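Local atomic coordinates of putative Xylose isomerase (Rhodospirillum rubrum, PDB entry 3QXB), a protein that probably acts as a metal-dependent isomerase of the xylose isomerase-like TIM-barrel family, holding iron and manganese ions inside its barrel. Residues Leu22-Cys27 / Asp45-Glu50; Val30-Glu35 / Phe291-Glu296; Glu107-Gly112 / Ala154-Met159; Met133-Tyr138 / Thr184-Ser189; Leu211-His216 / Asp253-Phe258. All blocks are in the same frame, centred on the assembly; numbering follows the deposited sequence.

Contact 1 (Leu22-Cys27 / Asp45-Glu50); sequences LGVNLC and DDLGLE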
# COMPACT_ATOMS: atom_id res chain seq x y z
N LEU A 22 18.84 -0.16 18.47
CA LEU A 22 17.90 -0.82 17.61
C LEU A 22 16.49 -0.42 18.01
O LEU A 22 16.19 -0.26 19.21
CB LEU A 22 18.02 -2.34 17.74
CG LEU A 22 19.34 -2.96 17.31
CD1 LEU A 22 19.32 -4.45 17.72
CD2 LEU A 22 19.59 -2.77 15.81
N GLY A 23 15.64 -0.29 17.00
CA GLY A 23 14.23 -0.07 17.21
C GLY A 23 13.42 -0.87 16.17
O GLY A 23 14.00 -1.53 15.29
N VAL A 24 12.10 -0.84 16.27
CA VAL A 24 11.27 -1.46 15.23
C VAL A 24 10.17 -0.56 14.69
O VAL A 24 9.48 0.11 15.43
CB VAL A 24 10.72 -2.84 15.73
CG1 VAL A 24 9.80 -2.68 16.97
CG2 VAL A 24 10.05 -3.59 14.59
N ASN A 25 10.01 -0.54 13.36
CA ASN A 25 8.86 0.06 12.74
C ASN A 25 7.77 -1.03 12.71
O ASN A 25 8.01 -2.17 12.32
CB ASN A 25 9.22 0.60 11.35
CG ASN A 25 8.03 1.12 10.60
OD1 ASN A 25 7.10 0.40 10.35
ND2 ASN A 25 8.04 2.42 10.25
N LEU A 26 6.58 -0.64 13.10
CA LEU A 26 5.45 -1.57 13.25
C LEU A 26 4.87 -2.08 11.95
O LEU A 26 3.90 -2.87 11.97
CB LEU A 26 4.37 -0.92 14.13
CG LEU A 26 4.85 -0.64 15.56
CD1 LEU A 26 3.75 -0.00 16.38
CD2 LEU A 26 5.34 -1.90 16.23
N CYS A 27 5.46 -1.71 10.81
CA CYS A 27 5.01 -2.25 9.49
C CYS A 27 4.90 -3.78 9.45
O CYS A 27 4.06 -4.33 8.75
CB CYS A 27 5.94 -1.80 8.36
SG CYS A 27 7.64 -2.29 8.62
N ASP A 45 8.32 -8.44 24.69
CA ASP A 45 8.64 -9.77 25.19
C ASP A 45 9.19 -10.66 24.09
O ASP A 45 10.16 -11.39 24.29
CB ASP A 45 7.40 -10.42 25.83
CG ASP A 45 6.87 -9.64 27.04
OD1 ASP A 45 7.69 -9.05 27.81
OD2 ASP A 45 5.63 -9.63 27.22
N ASP A 46 8.57 -10.62 22.92
CA ASP A 46 9.02 -11.45 21.81
C ASP A 46 10.20 -10.88 21.04
O ASP A 46 11.13 -11.63 20.74
CB ASP A 46 7.86 -11.75 20.88
CG ASP A 46 6.77 -12.54 21.55
OD1 ASP A 46 7.08 -13.25 22.51
OD2 ASP A 46 5.60 -12.45 21.11
N LEU A 47 10.19 -9.58 20.72
CA LEU A 47 11.33 -8.95 20.05
C LEU A 47 12.36 -8.40 21.04
O LEU A 47 13.49 -8.18 20.64
CB LEU A 47 10.91 -7.83 19.13
CG LEU A 47 9.80 -8.17 18.14
CD1 LEU A 47 9.56 -6.95 17.28
CD2 LEU A 47 10.16 -9.39 17.35
N GLY A 48 11.98 -8.17 22.30
CA GLY A 48 12.94 -7.67 23.31
C GLY A 48 13.47 -6.28 22.95
O GLY A 48 14.62 -6.01 23.13
N LEU A 49 12.61 -5.40 22.44
CA LEU A 49 13.03 -4.05 22.02
C LEU A 49 12.27 -2.97 22.79
O LEU A 49 11.27 -3.22 23.45
CB LEU A 49 12.79 -3.87 20.51
CG LEU A 49 13.69 -4.72 19.62
CD1 LEU A 49 13.24 -4.66 18.17
CD2 LEU A 49 15.12 -4.24 19.75
N GLU A 50 12.78 -1.76 22.70
CA GLU A 50 12.26 -0.64 23.50
C GLU A 50 11.84 0.54 22.62
O GLU A 50 10.78 1.16 22.83
CB GLU A 50 13.38 -0.26 24.47
CG GLU A 50 13.07 0.88 25.32
CD GLU A 50 14.21 1.22 26.27
OE1 GLU A 50 15.22 0.44 26.33
OE2 GLU A 50 14.06 2.27 26.92
O HOH W 1 15.00 -1.15 21.29
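In the opening beta-alpha-beta unit of the barrel, Leu49, on the turn that leads out of helix 36-46, lays its forked side chain on Leu22 and Val24 of strand 22-25. Each branch has its own target: CD1 of Leu49 rests 4.0 Å from Val24 CB, and CD2 of Leu49 lies 4.0 Å from Leu22 CB. The Leu49 and Val24 side chains cross at about a right angle. With CG anti to the carbonyl carbon (chi1 -68°), Leu49 directs its fork at the strand. Leu47 adds a looser touch, its CD1 being 4.3 Å from Val24 CG1. Between these leucines Gly48 turns the chain with a positive phi of 63°, a conformation costly for most other residues. A water bridges the two backbones, donating to Leu22 O at 2.6 Å and accepting from Glu50 N at 2.7 Å. Val306 and Met302 of helix 295-310 extend the same apolar layer, the strand-to-helix packing found around the outside of a TIM barrel.

Contact 2 (Val30-Glu35 / Phe291-Glu296); sequences VKRWLE and FEARDE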
# COMPACT_ATOMS: atom_id res chain seq x y z
N VAL A 30 1.29 -4.98 10.47
CA VAL A 30 0.10 -4.46 9.74
C VAL A 30 -0.88 -5.58 9.41
O VAL A 30 -0.45 -6.68 9.02
CB VAL A 30 0.54 -3.71 8.47
CG1 VAL A 30 -0.65 -3.48 7.50
CG2 VAL A 30 1.27 -2.41 8.87
N LYS A 31 -2.16 -5.30 9.71
CA LYS A 31 -3.30 -6.21 9.56
C LYS A 31 -3.35 -7.38 10.54
O LYS A 31 -4.38 -8.07 10.60
CB LYS A 31 -3.42 -6.78 8.14
CG LYS A 31 -3.37 -5.77 6.99
CD LYS A 31 -3.82 -6.37 5.65
CE LYS A 31 -5.33 -6.44 5.60
NZ LYS A 31 -5.89 -6.69 4.21
N ARG A 32 -2.27 -7.64 11.28
CA ARG A 32 -2.18 -8.88 12.08
C ARG A 32 -2.37 -8.65 13.59
O ARG A 32 -3.48 -8.88 14.12
CB ARG A 32 -0.86 -9.61 11.79
CG ARG A 32 -0.55 -9.85 10.27
CD ARG A 32 0.86 -10.34 10.10
NE ARG A 32 1.31 -10.33 8.70
CZ ARG A 32 1.27 -11.38 7.88
NH1 ARG A 32 0.82 -12.56 8.30
NH2 ARG A 32 1.73 -11.26 6.64
N TRP A 33 -1.33 -8.23 14.31
CA TRP A 33 -1.40 -8.14 15.79
C TRP A 33 -1.87 -6.73 16.12
O TRP A 33 -1.07 -5.83 16.37
CB TRP A 33 -0.06 -8.50 16.48
CG TRP A 33 0.40 -9.86 16.11
CD1 TRP A 33 0.00 -11.03 16.67
CD2 TRP A 33 1.34 -10.20 15.09
NE1 TRP A 33 0.61 -12.08 16.06
CE2 TRP A 33 1.44 -11.61 15.08
CE3 TRP A 33 2.09 -9.45 14.17
CZ2 TRP A 33 2.26 -12.30 14.18
CZ3 TRP A 33 2.94 -10.15 13.28
CH2 TRP A 33 3.00 -11.56 13.29
N LEU A 34 -3.19 -6.56 16.06
CA LEU A 34 -3.80 -5.25 16.14
C LEU A 34 -4.24 -4.84 17.53
O LEU A 34 -4.43 -3.67 17.77
CB LEU A 34 -5.01 -5.16 15.17
CG LEU A 34 -4.77 -5.20 13.67
CD1 LEU A 34 -6.11 -4.97 12.99
CD2 LEU A 34 -3.78 -4.19 13.22
N GLU A 35 -4.40 -5.78 18.46
CA GLU A 35 -4.83 -5.45 19.81
C GLU A 35 -3.72 -4.72 20.53
O GLU A 35 -2.61 -5.24 20.61
CB GLU A 35 -5.22 -6.70 20.56
CG GLU A 35 -6.20 -6.46 21.67
CD GLU A 35 -5.61 -6.12 23.00
OE1 GLU A 35 -4.39 -5.87 23.12
OE2 GLU A 35 -6.41 -6.08 23.96
N PHE A 291 1.54 -10.09 2.42
CA PHE A 291 0.27 -10.26 3.14
C PHE A 291 -0.08 -11.75 3.37
O PHE A 291 -0.54 -12.14 4.44
CB PHE A 291 -0.88 -9.62 2.34
CG PHE A 291 -0.80 -8.09 2.24
CD1 PHE A 291 -0.93 -7.29 3.37
CD2 PHE A 291 -0.64 -7.46 1.00
CE1 PHE A 291 -0.86 -5.91 3.28
CE2 PHE A 291 -0.58 -6.06 0.90
CZ PHE A 291 -0.68 -5.29 2.04
N GLU A 292 0.19 -12.56 2.35
CA GLU A 292 -0.22 -13.96 2.33
C GLU A 292 0.69 -14.88 3.20
O GLU A 292 0.39 -16.05 3.38
CB GLU A 292 -0.33 -14.46 0.89
CG GLU A 292 0.94 -14.46 0.10
CD GLU A 292 1.20 -13.12 -0.64
OE1 GLU A 292 0.73 -12.03 -0.18
OE2 GLU A 292 1.88 -13.19 -1.67
N ALA A 293 1.78 -14.34 3.73
CA ALA A 293 2.58 -15.10 4.67
C ALA A 293 1.77 -15.31 5.95
O ALA A 293 1.00 -14.45 6.36
CB ALA A 293 3.90 -14.40 4.97
N ARG A 294 1.97 -16.46 6.60
CA ARG A 294 1.20 -16.81 7.79
C ARG A 294 1.72 -16.06 9.02
O ARG A 294 2.89 -15.86 9.14
CB ARG A 294 1.30 -18.31 8.02
CG ARG A 294 0.58 -19.07 6.93
CD ARG A 294 1.03 -20.47 6.85
NE ARG A 294 0.76 -21.20 8.07
CZ ARG A 294 1.69 -21.77 8.84
NH1 ARG A 294 2.99 -21.70 8.57
NH2 ARG A 294 1.31 -22.46 9.92
N ASP A 295 0.79 -15.65 9.89
CA ASP A 295 1.10 -14.90 11.12
C ASP A 295 2.25 -15.52 11.89
O ASP A 295 3.21 -14.85 12.20
CB ASP A 295 -0.16 -14.82 12.02
CG ASP A 295 -1.28 -13.90 11.42
OD1 ASP A 295 -1.04 -13.21 10.40
OD2 ASP A 295 -2.38 -13.88 11.97
N GLU A 296 2.16 -16.81 12.17
CA GLU A 296 3.17 -17.49 12.99
C GLU A 296 4.52 -17.51 12.32
O GLU A 296 5.54 -17.46 13.02
CB GLU A 296 2.72 -18.91 13.40
CG GLU A 296 2.51 -19.91 12.24
CD GLU A 296 2.18 -21.35 12.73
OE1 GLU A 296 1.74 -21.55 13.89
OE2 GLU A 296 2.38 -22.31 11.95
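Arg32, Asp295 and Phe291 carry most of this contact, which joins the loop after the first strand of the TIM barrel to the segment leading into its last helix, 295-310. The Arg32 chain, extended from CG to NE (chi2 170°), brings the guanidinium to two acceptors at its edge. NH1 donates to Ala293 O at 2.7 Å, in the guanidinium plane and nearly straight, and NH2 adds a weak bond to that oxygen. NH1 also forms a salt bridge with Asp295 OD1 at 2.9 Å, on the anti lone pair of that oxygen, although the guanidinium and carboxylate planes stand 75° apart. A methionine in place of Arg32 would probably strip Asp295 of this positive mate and leave Ala293 O without either donor. Phe291 instead offers its ring to an aliphatic chain: CD1 is 3.8 Å from Lys31 CD. The lysine suits this place because its methylenes pack here while NZ goes on to Tyr96 O of the second subunit. Trp33 flanks the arginine: Arg32 CB lies 3.8 Å above one face of its ring, toward the rim, and the ring edge at CZ2 comes 3.4 Å from Asp295 O.

Contact 3 (Glu107-Gly112 / Ala154-Met159); sequences ELQSLG and AIARDM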
# COMPACT_ATOMS: atom_id res chain seq x y z
N GLU A 107 -4.13 21.10 -6.35
CA GLU A 107 -5.11 20.42 -5.49
C GLU A 107 -4.56 19.10 -4.93
O GLU A 107 -4.77 18.78 -3.76
CB GLU A 107 -6.42 20.15 -6.25
CG GLU A 107 -7.40 21.30 -6.19
CD GLU A 107 -8.77 20.97 -6.81
OE1 GLU A 107 -9.09 19.80 -7.12
OE2 GLU A 107 -9.52 21.91 -7.02
N LEU A 108 -3.86 18.32 -5.76
CA LEU A 108 -3.24 17.07 -5.29
C LEU A 108 -2.11 17.37 -4.31
O LEU A 108 -1.98 16.70 -3.29
CB LEU A 108 -2.75 16.18 -6.44
CG LEU A 108 -3.80 15.46 -7.29
CD1 LEU A 108 -3.18 14.95 -8.63
CD2 LEU A 108 -4.45 14.29 -6.51
N GLN A 109 -1.33 18.42 -4.57
CA GLN A 109 -0.30 18.84 -3.59
C GLN A 109 -0.97 19.22 -2.28
O GLN A 109 -0.48 18.90 -1.23
CB GLN A 109 0.56 20.01 -4.10
CG GLN A 109 1.47 19.67 -5.26
CD GLN A 109 2.28 20.85 -5.65
OE1 GLN A 109 1.79 21.71 -6.39
NE2 GLN A 109 3.51 20.96 -5.09
N SER A 110 -2.08 19.95 -2.34
CA SER A 110 -2.81 20.35 -1.12
C SER A 110 -3.40 19.19 -0.36
O SER A 110 -3.51 19.26 0.87
CB SER A 110 -3.90 21.38 -1.42
OG SER A 110 -3.30 22.52 -1.98
N LEU A 111 -3.71 18.10 -1.06
CA LEU A 111 -4.10 16.85 -0.39
C LEU A 111 -2.91 16.21 0.31
O LEU A 111 -3.06 15.60 1.37
CB LEU A 111 -4.79 15.90 -1.34
CG LEU A 111 -6.19 16.36 -1.77
CD1 LEU A 111 -6.70 15.65 -3.10
CD2 LEU A 111 -7.20 16.26 -0.62
N GLY A 112 -1.70 16.39 -0.22
CA GLY A 112 -0.50 15.96 0.49
C GLY A 112 -0.27 16.75 1.77
O GLY A 112 0.03 16.18 2.81
N ALA A 154 9.15 24.20 -5.33
CA ALA A 154 9.15 25.43 -4.56
C ALA A 154 7.86 25.50 -3.70
O ALA A 154 7.87 25.95 -2.55
CB ALA A 154 9.28 26.66 -5.47
N ILE A 155 6.77 25.00 -4.26
CA ILE A 155 5.51 24.94 -3.54
C ILE A 155 5.63 23.92 -2.41
O ILE A 155 5.19 24.19 -1.29
CB ILE A 155 4.37 24.62 -4.49
CG1 ILE A 155 4.12 25.87 -5.37
CG2 ILE A 155 3.10 24.15 -3.71
CD1 ILE A 155 3.48 25.57 -6.73
N ALA A 156 6.21 22.76 -2.69
CA ALA A 156 6.32 21.71 -1.71
C ALA A 156 7.10 22.21 -0.51
O ALA A 156 6.70 21.99 0.61
CB ALA A 156 6.97 20.49 -2.30
N ARG A 157 8.25 22.84 -0.77
CA ARG A 157 9.12 23.39 0.29
C ARG A 157 8.38 24.40 1.17
O ARG A 157 8.46 24.34 2.40
CB ARG A 157 10.40 24.00 -0.35
CG ARG A 157 10.95 25.27 0.32
CD ARG A 157 12.24 25.75 -0.38
NE ARG A 157 12.00 26.45 -1.64
CZ ARG A 157 12.84 26.46 -2.67
NH1 ARG A 157 13.98 25.81 -2.60
NH2 ARG A 157 12.54 27.11 -3.79
N ASP A 158 7.63 25.30 0.55
CA ASP A 158 6.84 26.26 1.30
C ASP A 158 5.79 25.52 2.13
O ASP A 158 5.54 25.88 3.26
CB ASP A 158 6.17 27.29 0.37
CG ASP A 158 7.17 28.28 -0.23
OD1 ASP A 158 8.33 28.39 0.28
OD2 ASP A 158 6.81 28.93 -1.25
N MSE A 159 5.21 24.46 1.60
CA MSE A 159 4.26 23.66 2.39
C MSE A 159 4.89 23.08 3.66
O MSE A 159 4.24 23.06 4.71
CB MSE A 159 3.68 22.55 1.56
CG MSE A 159 2.66 23.05 0.55
SE MSE A 159 1.87 21.67 -0.47
CE MSE A 159 0.59 22.71 -1.33
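The NE2 of Gln109 is gripped by two backbone carbonyls, through a hydrogen bond to Phe101 O and a weak one to Ile152 O, while it lies 3.5 Å from Ile155 CG2. A long amide suits this buried place: stretched beyond CG (chi2 -178°), it crosses between the helices and supplies N-H groups to the carbonyls. The Ile155 branch meets it at about a right angle, CG2 packing on the end of the amide. Helices 106-125 and 146-170 are neighbours in the outer layer of the TIM barrel and run almost side by side, the axes of their short segments 10.8 Å apart at -27°. One turn further along, Met159, deposited as selenomethionine, reaches back with an extended chain: its SE is 3.7 Å from Gln109 O and its CE 3.9 Å from Gln109 CB. A leucine in place of Gln109 would probably leave both carbonyls without their shared donor. Ser110 OG also lies 3.9 Å from the Met159 methyl, CE, its hydrogen bond going to Leu106 O.

Contact 4 (Met133-Tyr138 / Thr184-Ser189); sequences MPFGSY and TEFPSS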
# COMPACT_ATOMS: atom_id res chain seq x y z
N MSE A 133 7.78 11.22 6.57
CA MSE A 133 7.42 10.44 5.42
C MSE A 133 8.36 10.79 4.25
O MSE A 133 9.10 11.79 4.33
CB MSE A 133 5.96 10.74 5.02
CG MSE A 133 5.67 12.24 4.79
SE MSE A 133 3.84 12.76 4.38
CE MSE A 133 3.84 12.26 2.54
N PRO A 134 8.32 9.99 3.18
CA PRO A 134 8.94 10.43 1.93
C PRO A 134 8.26 11.70 1.46
O PRO A 134 7.09 11.95 1.76
CB PRO A 134 8.68 9.27 0.96
CG PRO A 134 8.31 8.09 1.85
CD PRO A 134 7.74 8.64 3.10
N PHE A 135 9.00 12.51 0.73
CA PHE A 135 8.58 13.85 0.38
C PHE A 135 7.42 13.87 -0.61
O PHE A 135 6.61 14.79 -0.59
CB PHE A 135 9.78 14.61 -0.20
CG PHE A 135 9.66 16.10 -0.14
CD1 PHE A 135 9.59 16.76 1.07
CD2 PHE A 135 9.73 16.85 -1.29
CE1 PHE A 135 9.58 18.13 1.12
CE2 PHE A 135 9.68 18.23 -1.22
CZ PHE A 135 9.60 18.86 -0.03
N GLY A 136 7.37 12.89 -1.50
CA GLY A 136 6.33 12.87 -2.56
C GLY A 136 6.90 12.44 -3.89
O GLY A 136 8.07 12.04 -3.99
N SER A 137 6.08 12.53 -4.93
CA SER A 137 6.43 11.90 -6.18
C SER A 137 5.95 12.68 -7.39
O SER A 137 4.81 13.12 -7.43
CB SER A 137 5.79 10.50 -6.18
OG SER A 137 6.14 9.75 -7.30
N TYR A 138 6.82 12.81 -8.40
CA TYR A 138 6.44 13.46 -9.65
C TYR A 138 5.73 12.50 -10.56
O TYR A 138 6.04 11.33 -10.60
CB TYR A 138 7.67 13.99 -10.41
CG TYR A 138 8.37 15.14 -9.75
CD1 TYR A 138 7.78 16.39 -9.66
CD2 TYR A 138 9.66 14.97 -9.20
CE1 TYR A 138 8.44 17.46 -9.04
CE2 TYR A 138 10.33 16.05 -8.60
CZ TYR A 138 9.70 17.28 -8.50
OH TYR A 138 10.39 18.32 -7.91
N THR A 184 12.32 9.73 -10.28
CA THR A 184 11.03 10.42 -10.43
C THR A 184 10.50 11.07 -9.10
O THR A 184 9.42 11.59 -9.07
CB THR A 184 9.97 9.45 -10.96
OG1 THR A 184 9.86 8.35 -10.04
CG2 THR A 184 10.34 8.96 -12.39
N GLU A 185 11.26 10.99 -8.02
CA GLU A 185 10.88 11.55 -6.73
C GLU A 185 12.07 12.38 -6.24
O GLU A 185 13.17 12.32 -6.80
CB GLU A 185 10.47 10.45 -5.75
CG GLU A 185 9.38 9.52 -6.36
CD GLU A 185 8.66 8.62 -5.35
OE1 GLU A 185 9.19 8.40 -4.26
OE2 GLU A 185 7.56 8.11 -5.67
N PHE A 186 11.82 13.21 -5.25
CA PHE A 186 12.87 14.03 -4.66
C PHE A 186 12.56 14.10 -3.20
O PHE A 186 11.40 14.25 -2.86
CB PHE A 186 12.80 15.43 -5.24
CG PHE A 186 13.80 16.39 -4.66
CD1 PHE A 186 13.49 17.16 -3.56
CD2 PHE A 186 15.04 16.55 -5.25
CE1 PHE A 186 14.41 18.09 -3.02
CE2 PHE A 186 15.96 17.47 -4.74
CZ PHE A 186 15.65 18.24 -3.62
N PRO A 187 13.58 14.01 -2.32
CA PRO A 187 14.99 13.75 -2.58
C PRO A 187 15.27 12.26 -2.82
O PRO A 187 14.67 11.39 -2.20
CB PRO A 187 15.67 14.22 -1.30
CG PRO A 187 14.64 14.01 -0.24
CD PRO A 187 13.32 14.26 -0.89
N SER A 188 16.18 11.99 -3.74
CA SER A 188 16.57 10.67 -4.08
C SER A 188 18.01 10.43 -3.65
O SER A 188 18.28 9.58 -2.80
CB SER A 188 16.42 10.49 -5.59
OG SER A 188 16.80 9.18 -6.00
N SER A 189 18.93 11.18 -4.25
CA SER A 189 20.37 11.07 -3.92
C SER A 189 20.72 11.80 -2.64
O SER A 189 19.95 12.63 -2.15
CB SER A 189 21.21 11.66 -5.05
OG SER A 189 20.91 13.03 -5.23
O HOH W 2 9.48 10.53 -2.25
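Ser137 holds OG opposite its backbone N (chi1 -175°) and Glu185 stretches out beyond CG (chi2 -165°), which brings hydroxyl and carboxylate together. OG donates to Glu185 OE2 at 2.7 Å, meeting it on the anti side and somewhat out of the carboxylate plane. That oxygen also takes a salt bridge from Lys31 of the second subunit. The other, OE1, accepts from Tyr96 OH and from a water that also donates to Gly136 O at 2.7 Å. Gly136 suits its backbone angles (phi 138°), at which a side chain would jam against the preceding carbonyl O. The segments belong to loops that follow neighbouring strands, 130-133 and 174-177, at the end of the TIM barrel where the metals lie. Tyr138 N donates to Thr184 O at 2.9 Å, almost in line with the carbonyl. At the other end Phe135 packs CB 3.6 Å from Pro187 CD, where a cis peptide turns the chain. The Phe186 carbonyl is buried without a polar partner, O lying 3.1 Å from Phe135 CB.

Contact 5 (Leu211-His216 / Asp253-Phe258); sequences LVDWGH and DRHWSF. With MN (manganese (II) ion), chain G; FE (Fe (III) ion), chain E; EDO (1,2-ethanediol), chain K.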
# COMPACT_ATOMS: atom_id res chain seq x y z
N LEU A 211 15.49 10.89 7.61
CA LEU A 211 15.53 9.51 8.03
C LEU A 211 16.02 8.72 6.81
O LEU A 211 15.45 8.84 5.75
CB LEU A 211 14.17 9.05 8.55
CG LEU A 211 14.05 7.57 8.94
CD1 LEU A 211 12.97 7.37 10.03
CD2 LEU A 211 13.77 6.70 7.67
N VAL A 212 17.14 8.01 6.93
CA VAL A 212 17.73 7.37 5.75
C VAL A 212 17.54 5.87 5.86
O VAL A 212 17.82 5.27 6.88
CB VAL A 212 19.19 7.74 5.58
CG1 VAL A 212 19.89 6.87 4.51
CG2 VAL A 212 19.30 9.26 5.27
N ASP A 213 17.01 5.27 4.79
CA ASP A 213 16.72 3.86 4.78
C ASP A 213 17.87 3.18 4.05
O ASP A 213 18.18 3.54 2.91
CB ASP A 213 15.41 3.63 4.05
CG ASP A 213 14.98 2.19 4.09
OD1 ASP A 213 15.87 1.31 4.02
OD2 ASP A 213 13.75 1.96 4.19
N TRP A 214 18.53 2.25 4.72
CA TRP A 214 19.75 1.64 4.17
C TRP A 214 19.47 0.99 2.79
O TRP A 214 20.32 1.02 1.90
CB TRP A 214 20.31 0.59 5.15
CG TRP A 214 21.18 1.15 6.22
CD1 TRP A 214 20.80 1.96 7.24
CD2 TRP A 214 22.58 0.93 6.38
NE1 TRP A 214 21.87 2.26 8.03
CE2 TRP A 214 22.99 1.64 7.52
CE3 TRP A 214 23.53 0.17 5.68
CZ2 TRP A 214 24.31 1.65 7.98
CZ3 TRP A 214 24.89 0.18 6.14
CH2 TRP A 214 25.24 0.91 7.28
N GLY A 215 18.28 0.47 2.59
CA GLY A 215 17.93 -0.16 1.31
C GLY A 215 17.75 0.84 0.18
O GLY A 215 17.91 0.50 -0.99
N HIS A 216 17.39 2.07 0.52
CA HIS A 216 17.23 3.13 -0.45
C HIS A 216 18.61 3.69 -0.86
O HIS A 216 18.85 3.88 -2.04
CB HIS A 216 16.41 4.24 0.12
CG HIS A 216 15.00 3.84 0.46
ND1 HIS A 216 14.07 4.76 0.88
CD2 HIS A 216 14.36 2.65 0.39
CE1 HIS A 216 12.92 4.14 1.09
NE2 HIS A 216 13.06 2.86 0.79
N ASP A 253 14.40 -2.63 -3.75
CA ASP A 253 14.19 -2.20 -2.38
C ASP A 253 13.57 -3.34 -1.60
O ASP A 253 12.34 -3.44 -1.51
CB ASP A 253 13.28 -0.95 -2.32
CG ASP A 253 13.21 -0.35 -0.93
OD1 ASP A 253 14.13 -0.62 -0.12
OD2 ASP A 253 12.24 0.42 -0.64
N ARG A 254 14.40 -4.23 -1.05
CA ARG A 254 13.91 -5.57 -0.64
C ARG A 254 13.07 -5.58 0.65
O ARG A 254 12.06 -6.29 0.72
CB ARG A 254 15.06 -6.57 -0.51
CG ARG A 254 15.83 -6.79 -1.80
CD ARG A 254 14.93 -7.25 -2.94
NE ARG A 254 15.75 -7.82 -3.99
CZ ARG A 254 15.29 -8.58 -4.99
NH1 ARG A 254 14.00 -8.86 -5.12
NH2 ARG A 254 16.16 -9.07 -5.87
N HIS A 255 13.54 -4.83 1.64
CA HIS A 255 13.01 -4.86 2.99
C HIS A 255 12.96 -6.29 3.51
O HIS A 255 11.98 -6.69 4.14
CB HIS A 255 11.61 -4.22 3.07
CG HIS A 255 11.62 -2.75 2.79
ND1 HIS A 255 11.94 -1.81 3.74
CD2 HIS A 255 11.38 -2.06 1.65
CE1 HIS A 255 11.91 -0.61 3.20
NE2 HIS A 255 11.56 -0.73 1.93
N TRP A 256 14.02 -7.06 3.22
CA TRP A 256 14.16 -8.39 3.75
C TRP A 256 14.49 -8.30 5.21
O TRP A 256 15.01 -7.29 5.70
CB TRP A 256 15.22 -9.22 3.03
CG TRP A 256 14.88 -9.61 1.62
CD1 TRP A 256 13.63 -9.80 1.08
CD2 TRP A 256 15.81 -9.85 0.56
NE1 TRP A 256 13.73 -10.11 -0.24
CE2 TRP A 256 15.05 -10.15 -0.59
CE3 TRP A 256 17.20 -9.82 0.47
CZ2 TRP A 256 15.66 -10.45 -1.83
CZ3 TRP A 256 17.80 -10.13 -0.76
CH2 TRP A 256 17.03 -10.45 -1.88
N SER A 257 14.19 -9.39 5.92
CA SER A 257 14.61 -9.49 7.30
C SER A 257 16.05 -10.02 7.40
O SER A 257 16.64 -10.45 6.41
CB SER A 257 13.65 -10.39 8.03
OG SER A 257 14.12 -11.71 7.99
N PHE A 258 16.62 -9.99 8.61
CA PHE A 258 17.99 -10.38 8.82
C PHE A 258 18.23 -11.88 9.00
O PHE A 258 19.34 -12.32 9.31
CB PHE A 258 18.61 -9.52 9.93
CG PHE A 258 18.67 -8.06 9.56
CD1 PHE A 258 19.73 -7.55 8.85
CD2 PHE A 258 17.59 -7.21 9.86
CE1 PHE A 258 19.77 -6.23 8.50
CE2 PHE A 258 17.63 -5.90 9.51
CZ PHE A 258 18.70 -5.40 8.83
MN MN G . 11.67 1.22 1.08
FE FE E . 11.93 3.03 4.77
C1 EDO K . 10.55 -11.27 4.40
O1 EDO K . 9.83 -11.27 3.20
C2 EDO K . 11.97 -11.52 3.94
O2 EDO K . 12.79 -11.17 5.02
O HOH W 3 10.77 2.34 2.89
O HOH W 4 9.84 3.88 5.10
O HOH W 5 9.35 0.87 0.43
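The His216 ring has Asp213 CB over the centre of one face, 3.6 Å above the plane, and Asp253 at its edge, the carboxylate turned 72° from the ring. His255 is approached at the edge, by Asp213 OD2, with the iron lying in its ring plane. This is the two-metal site of the xylose isomerase-like TIM barrel, gathered at several strand ends, here 208-213 and the loop after 240-245. Manganese is bound by His216 NE2 at 2.2 Å, Asp253 OD2 at 2.0 Å and His255 NE2 at 2.1 Å, with two waters. Because Asp253 OD2 and the imidazole nitrogens all serve the metal, their closeness is not hydrogen bonding. Asp213, with CG anti to its nitrogen (chi1 -176°), binds iron through OD2 at 2.2 Å; Glu178, His244 and Glu286 join it, and one water bridges the two ions. Either metal is modelled at each position. Second-shell bonds fix the ligands: His216 ND1 to Pro179 O, His255 ND1 to Glu286 O, and Gln246 NE2 to both Asp213 OD1 and Asp253 OD1. Asp213 OD1 caps the following helix, accepting from Gly215 N at 2.9 Å. Gly215 must be small, since a CB would fall 3.0 Å from Asp253 OD1.

In the fold
All five contacts belong to one eight-stranded parallel barrel ringed by helices. Contact 1 lies in its first beta-alpha-beta unit, and contact 2 ties the loop after the first strand to the start of helix 295-310, so contacts 3, 4 and 5 fall between its segments in sequence. Contacts 3 and 4 alternate along the chain and touch, Ala156 CB meeting Phe135 CE2 at 3.7 Å; their centres are 13 Å apart. Contact 1 lies across the chain's centre from both. Contact 5 holds the metals, its centre about 16 Å from those of contacts 1 and 4. Contacts 2, 3, 4 and 5 all reach the second subunit, and contacts 2 and 4 meet across that interface.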